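Long-range contact in lipoate-protein ligase, putative (Streptococcus pneumoniae, PDB 1VQZ), which is a putative lipoate-protein ligase, pairing a catalytic domain of the lipoyl protein ligase A/B family with a bacterial lipoate-protein-ligase C-terminal domain: residues Y252-I264 and G269-K281. Sequence-based numbering, arbitrary orientation.
With EDO (1,2-ethanediol), chain Q.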
loop_
_atom_site.group_PDB
_atom_site.type_symbol
_atom_site.label_atom_id
_atom_site.label_comp_id
_atom_site.label_asym_id
_atom_site.label_seq_id
_atom_site.Cartn_x
_atom_site.Cartn_y
_atom_site.Cartn_z
ATOM N N TYR A 252 8.650 -7.687 9.611
ATOM C CA TYR A 252 8.402 -7.386 11.026
ATOM C C TYR A 252 9.403 -6.323 11.447
ATOM O O TYR A 252 9.146 -5.133 11.284
ATOM C CB TYR A 252 8.540 -8.671 11.847
ATOM C CG TYR A 252 7.401 -9.641 11.600
ATOM C CD1 TYR A 252 7.409 -10.498 10.503
ATOM C CD2 TYR A 252 6.314 -9.699 12.460
ATOM C CE1 TYR A 252 6.341 -11.419 10.276
ATOM C CE2 TYR A 252 5.253 -10.598 12.258
ATOM C CZ TYR A 252 5.261 -11.434 11.152
ATOM O OH TYR A 252 4.211 -12.303 10.956
ATOM N N GLY A 253 10.560 -6.739 11.962
ATOM C CA GLY A 253 11.694 -5.817 12.145
ATOM C C GLY A 253 12.029 -5.528 13.589
ATOM O O GLY A 253 11.215 -5.753 14.473
ATOM N N LYS A 254 13.223 -4.995 13.817
ATOM C CA LYS A 254 13.726 -4.778 15.157
ATOM C C LYS A 254 13.042 -3.610 15.858
ATOM O O LYS A 254 12.734 -2.593 15.256
ATOM C CB LYS A 254 15.250 -4.545 15.128
ATOM N N SER A 255 12.839 -3.761 17.156
ATOM C CA SER A 255 12.348 -2.650 17.979
ATOM C C SER A 255 13.390 -1.551 18.054
ATOM O O SER A 255 14.567 -1.855 18.113
ATOM C CB SER A 255 12.049 -3.131 19.388
ATOM O OG SER A 255 11.275 -4.315 19.340
ATOM N N PRO A 256 12.961 -0.273 18.035
ATOM C CA PRO A 256 13.944 0.823 18.183
ATOM C C PRO A 256 14.402 1.039 19.619
ATOM O O PRO A 256 13.795 0.529 20.555
ATOM C CB PRO A 256 13.178 2.056 17.666
ATOM C CG PRO A 256 11.722 1.734 17.979
ATOM C CD PRO A 256 11.580 0.229 17.873
ATOM N N GLU A 257 15.473 1.795 19.793
ATOM C CA GLU A 257 15.831 2.262 21.116
ATOM C C GLU A 257 14.871 3.382 21.538
ATOM O O GLU A 257 14.656 4.326 20.790
ATOM C CB GLU A 257 17.296 2.728 21.143
ATOM C CG GLU A 257 18.300 1.605 20.812
ATOM C CD GLU A 257 18.192 0.424 21.769
ATOM O OE1 GLU A 257 18.210 0.661 23.001
ATOM O OE2 GLU A 257 18.080 -0.734 21.289
ATOM N N PHE A 258 14.253 3.243 22.712
ATOM C CA PHE A 258 13.297 4.260 23.160
ATOM C C PHE A 258 13.153 4.242 24.641
ATOM O O PHE A 258 13.326 3.224 25.267
ATOM C CB PHE A 258 11.914 4.094 22.503
ATOM C CG PHE A 258 11.156 2.876 22.952
ATOM C CD1 PHE A 258 11.412 1.630 22.387
ATOM C CD2 PHE A 258 10.180 2.976 23.945
ATOM C CE1 PHE A 258 10.697 0.498 22.789
ATOM C CE2 PHE A 258 9.479 1.833 24.392
ATOM C CZ PHE A 258 9.736 0.599 23.820
ATOM N N ASN A 259 12.922 5.405 25.216
ATOM C CA ASN A 259 12.548 5.486 26.604
ATOM C C ASN A 259 11.166 6.107 26.709
ATOM O O ASN A 259 10.687 6.337 27.803
ATOM C CB ASN A 259 13.605 6.227 27.454
ATOM C CG ASN A 259 13.937 7.643 26.940
ATOM O OD1 ASN A 259 13.364 8.120 25.960
ATOM N ND2 ASN A 259 14.880 8.310 27.621
ATOM N N VAL A 260 10.527 6.391 25.559
ATOM C CA VAL A 260 9.135 6.849 25.548
ATOM C C VAL A 260 8.366 6.103 24.439
ATOM O O VAL A 260 8.872 5.985 23.299
ATOM C CB VAL A 260 9.002 8.343 25.243
ATOM C CG1 VAL A 260 7.498 8.720 25.081
ATOM C CG2 VAL A 260 9.632 9.181 26.307
ATOM N N ARG A 261 7.161 5.639 24.770
ATOM C CA ARG A 261 6.214 5.157 23.778
ATOM C C ARG A 261 4.860 5.819 23.986
ATOM O O ARG A 261 4.364 5.905 25.111
ATOM C CB ARG A 261 6.041 3.633 23.791
ATOM C CG ARG A 261 4.997 3.148 22.721
ATOM C CD ARG A 261 4.151 1.981 23.183
ATOM N NE ARG A 261 3.006 1.727 22.289
ATOM C CZ ARG A 261 1.729 2.024 22.538
ATOM N NH1 ARG A 261 1.365 2.586 23.686
ATOM N NH2 ARG A 261 0.799 1.734 21.632
ATOM N N ARG A 262 4.288 6.304 22.884
ATOM C CA ARG A 262 2.950 6.847 22.877
ATOM C C ARG A 262 2.140 6.253 21.711
ATOM O O ARG A 262 2.712 5.847 20.699
ATOM C CB ARG A 262 3.038 8.371 22.773
ATOM C CG ARG A 262 3.624 9.024 24.044
ATOM C CD ARG A 262 3.888 10.522 23.794
ATOM N NE ARG A 262 2.675 11.288 23.510
ATOM C CZ ARG A 262 1.798 11.720 24.419
ATOM N NH1 ARG A 262 1.946 11.452 25.716
ATOM N NH2 ARG A 262 0.737 12.413 24.020
ATOM N N GLY A 263 0.819 6.206 21.867
ATOM C CA GLY A 263 -0.078 5.683 20.859
ATOM C C GLY A 263 -1.422 6.390 20.862
ATOM O O GLY A 263 -2.114 6.466 21.885
ATOM N N ILE A 264 -1.791 6.916 19.703
ATOM C CA ILE A 264 -3.075 7.600 19.550
ATOM C C ILE A 264 -3.697 7.087 18.285
ATOM O O ILE A 264 -3.019 6.914 17.261
ATOM C CB ILE A 264 -2.963 9.174 19.538
ATOM C CG1 ILE A 264 -2.453 9.677 20.890
ATOM C CG2 ILE A 264 -4.327 9.803 19.335
ATOM C CD1 ILE A 264 -2.087 11.172 20.953
ATOM N N GLY A 269 -6.160 7.269 11.039
ATOM C CA GLY A 269 -5.086 6.335 11.312
ATOM C C GLY A 269 -4.578 6.347 12.730
ATOM O O GLY A 269 -4.592 7.338 13.434
ATOM N N LYS A 270 -4.092 5.188 13.099
ATOM C CA LYS A 270 -3.320 4.970 14.283
ATOM C C LYS A 270 -1.872 5.466 14.105
ATOM O O LYS A 270 -1.220 5.177 13.087
ATOM C CB LYS A 270 -3.371 3.440 14.483
ATOM C CG LYS A 270 -2.693 2.875 15.611
ATOM C CD LYS A 270 -3.408 1.602 16.057
ATOM C CE LYS A 270 -2.684 0.396 15.686
ATOM N NZ LYS A 270 -3.161 -0.733 16.584
ATOM N N VAL A 271 -1.367 6.192 15.109
ATOM C CA VAL A 271 0.025 6.671 15.145
ATOM C C VAL A 271 0.678 6.232 16.466
ATOM O O VAL A 271 0.202 6.555 17.551
ATOM C CB VAL A 271 0.129 8.213 15.014
ATOM C CG1 VAL A 271 1.586 8.662 15.092
ATOM C CG2 VAL A 271 -0.534 8.694 13.741
ATOM N N GLU A 272 1.761 5.469 16.340
ATOM C CA GLU A 272 2.536 4.934 17.455
ATOM C C GLU A 272 3.958 5.458 17.374
ATOM O O GLU A 272 4.639 5.272 16.378
ATOM C CB GLU A 272 2.557 3.424 17.415
ATOM C CG GLU A 272 3.130 2.772 18.708
ATOM C CD GLU A 272 3.118 1.246 18.673
ATOM O OE1 GLU A 272 3.254 0.659 17.565
ATOM O OE2 GLU A 272 3.007 0.639 19.782
ATOM N N VAL A 273 4.396 6.107 18.437
ATOM C CA VAL A 273 5.676 6.787 18.453
ATOM C C VAL A 273 6.615 6.196 19.492
ATOM O O VAL A 273 6.317 6.157 20.677
ATOM C CB VAL A 273 5.497 8.266 18.789
ATOM C CG1 VAL A 273 6.884 8.964 18.822
ATOM C CG2 VAL A 273 4.543 8.927 17.833
ATOM N N PHE A 274 7.777 5.764 19.045
ATOM C CA PHE A 274 8.817 5.311 19.966
ATOM C C PHE A 274 9.969 6.352 19.948
ATOM O O PHE A 274 10.680 6.480 18.961
ATOM C CB PHE A 274 9.354 3.927 19.561
ATOM C CG PHE A 274 8.327 2.823 19.589
ATOM C CD1 PHE A 274 7.524 2.574 18.493
ATOM C CD2 PHE A 274 8.213 1.988 20.688
ATOM C CE1 PHE A 274 6.612 1.521 18.504
ATOM C CE2 PHE A 274 7.283 0.948 20.715
ATOM C CZ PHE A 274 6.486 0.720 19.598
ATOM N N ALA A 275 10.150 7.077 21.040
ATOM C CA ALA A 275 11.177 8.137 21.103
ATOM C C ALA A 275 12.200 7.878 22.183
ATOM O O ALA A 275 11.843 7.468 23.303
ATOM C CB ALA A 275 10.538 9.463 21.325
ATOM N N ASN A 276 13.468 8.126 21.839
ATOM C CA ASN A 276 14.566 8.167 22.803
ATOM C C ASN A 276 14.921 9.624 23.084
ATOM O O ASN A 276 15.421 10.333 22.205
ATOM C CB ASN A 276 15.779 7.434 22.233
ATOM C CG ASN A 276 16.687 6.933 23.294
ATOM O OD1 ASN A 276 16.238 6.436 24.324
ATOM N ND2 ASN A 276 17.973 7.050 23.066
ATOM N N VAL A 277 14.620 10.052 24.313
ATOM C CA VAL A 277 14.739 11.432 24.749
ATOM C C VAL A 277 15.869 11.478 25.775
ATOM O O VAL A 277 15.856 10.740 26.781
ATOM C CB VAL A 277 13.421 11.951 25.373
ATOM C CG1 VAL A 277 13.606 13.386 25.963
ATOM C CG2 VAL A 277 12.272 11.917 24.358
ATOM N N THR A 278 16.870 12.281 25.469
ATOM C CA THR A 278 18.048 12.457 26.322
ATOM C C THR A 278 18.291 13.949 26.384
ATOM O O THR A 278 18.100 14.656 25.395
ATOM C CB THR A 278 19.299 11.776 25.718
ATOM O OG1 THR A 278 19.628 12.413 24.481
ATOM C CG2 THR A 278 19.052 10.329 25.430
ATOM N N GLU A 279 18.653 14.440 27.558
ATOM C CA GLU A 279 18.887 15.859 27.734
ATOM C C GLU A 279 17.732 16.719 27.203
ATOM O O GLU A 279 17.950 17.768 26.600
ATOM C CB GLU A 279 20.237 16.238 27.090
ATOM C CG GLU A 279 21.449 15.690 27.893
ATOM N N SER A 280 16.504 16.259 27.446
ATOM C CA SER A 280 15.281 16.960 27.023
ATOM C C SER A 280 15.100 17.209 25.497
ATOM O O SER A 280 14.386 18.125 25.098
ATOM C CB SER A 280 15.127 18.252 27.832
ATOM O OG SER A 280 15.219 17.930 29.215
ATOM N N LYS A 281 15.710 16.355 24.675
ATOM C CA LYS A 281 15.673 16.454 23.231
ATOM C C LYS A 281 15.416 15.060 22.655
ATOM O O LYS A 281 15.711 14.055 23.311
ATOM C CB LYS A 281 17.012 16.957 22.689
ATOM C CG LYS A 281 17.328 18.420 23.002
ATOM C CD LYS A 281 18.385 18.966 22.055
ATOM C CE LYS A 281 19.792 18.479 22.395
ATOM N NZ LYS A 281 20.226 18.745 23.826
HETATM C C1 EDO Q . 4.939 -13.868 15.330
HETATM O O1 EDO Q . 6.236 -13.315 15.513
HETATM C C2 EDO Q . 3.849 -12.973 14.744
HETATM O O2 EDO Q . 3.269 -13.569 13.549
HETATM O O HOH W 1 13.363 5.691 18.892
#
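Val-271 and Ile-264 pair through both backbone N-H groups close to the turn of an antiparallel beta hairpin in the C-terminal domain, strand 260-266 against 269-278. On the next residue, Glu-272, CG lies anti to the backbone N (chi1 -169°) and the extended chain carries OE2 to the side of the Arg-261 guanidinium, where NE (2.7 Å) and NH2 (3.1 Å) both grip this one oxygen. The carboxylate stands almost perpendicular to the guanidinium; NE uses the anti lone pair of OE2, whereas NH2 comes from above the carboxylate plane. The other oxygen, OE1, is hydrogen-bonded to Asn-60 ND2, so both have partners. Val-273 exchanges two backbone bonds with Arg-262 and, like Val-271, packs on helix 332-339. Phe-274 follows: Arg-261 CG lies over its ring face, Pro-256 CG meets its CB at 3.6 Å, and its edge points CD2 at the centre of the Phe-258 face in a T-shaped stack, planes at 70°. Ala-275 faces a classic beta bulge formed by Asn-259 and Val-260, and Ala-275 O accepts from both their N-H groups. Beyond it, the Asn-259 amide mimics a strand backbone toward Val-277: OD1 accepts from Val-277 N, and ND2 donates almost straight to Val-277 O at 2.8 Å.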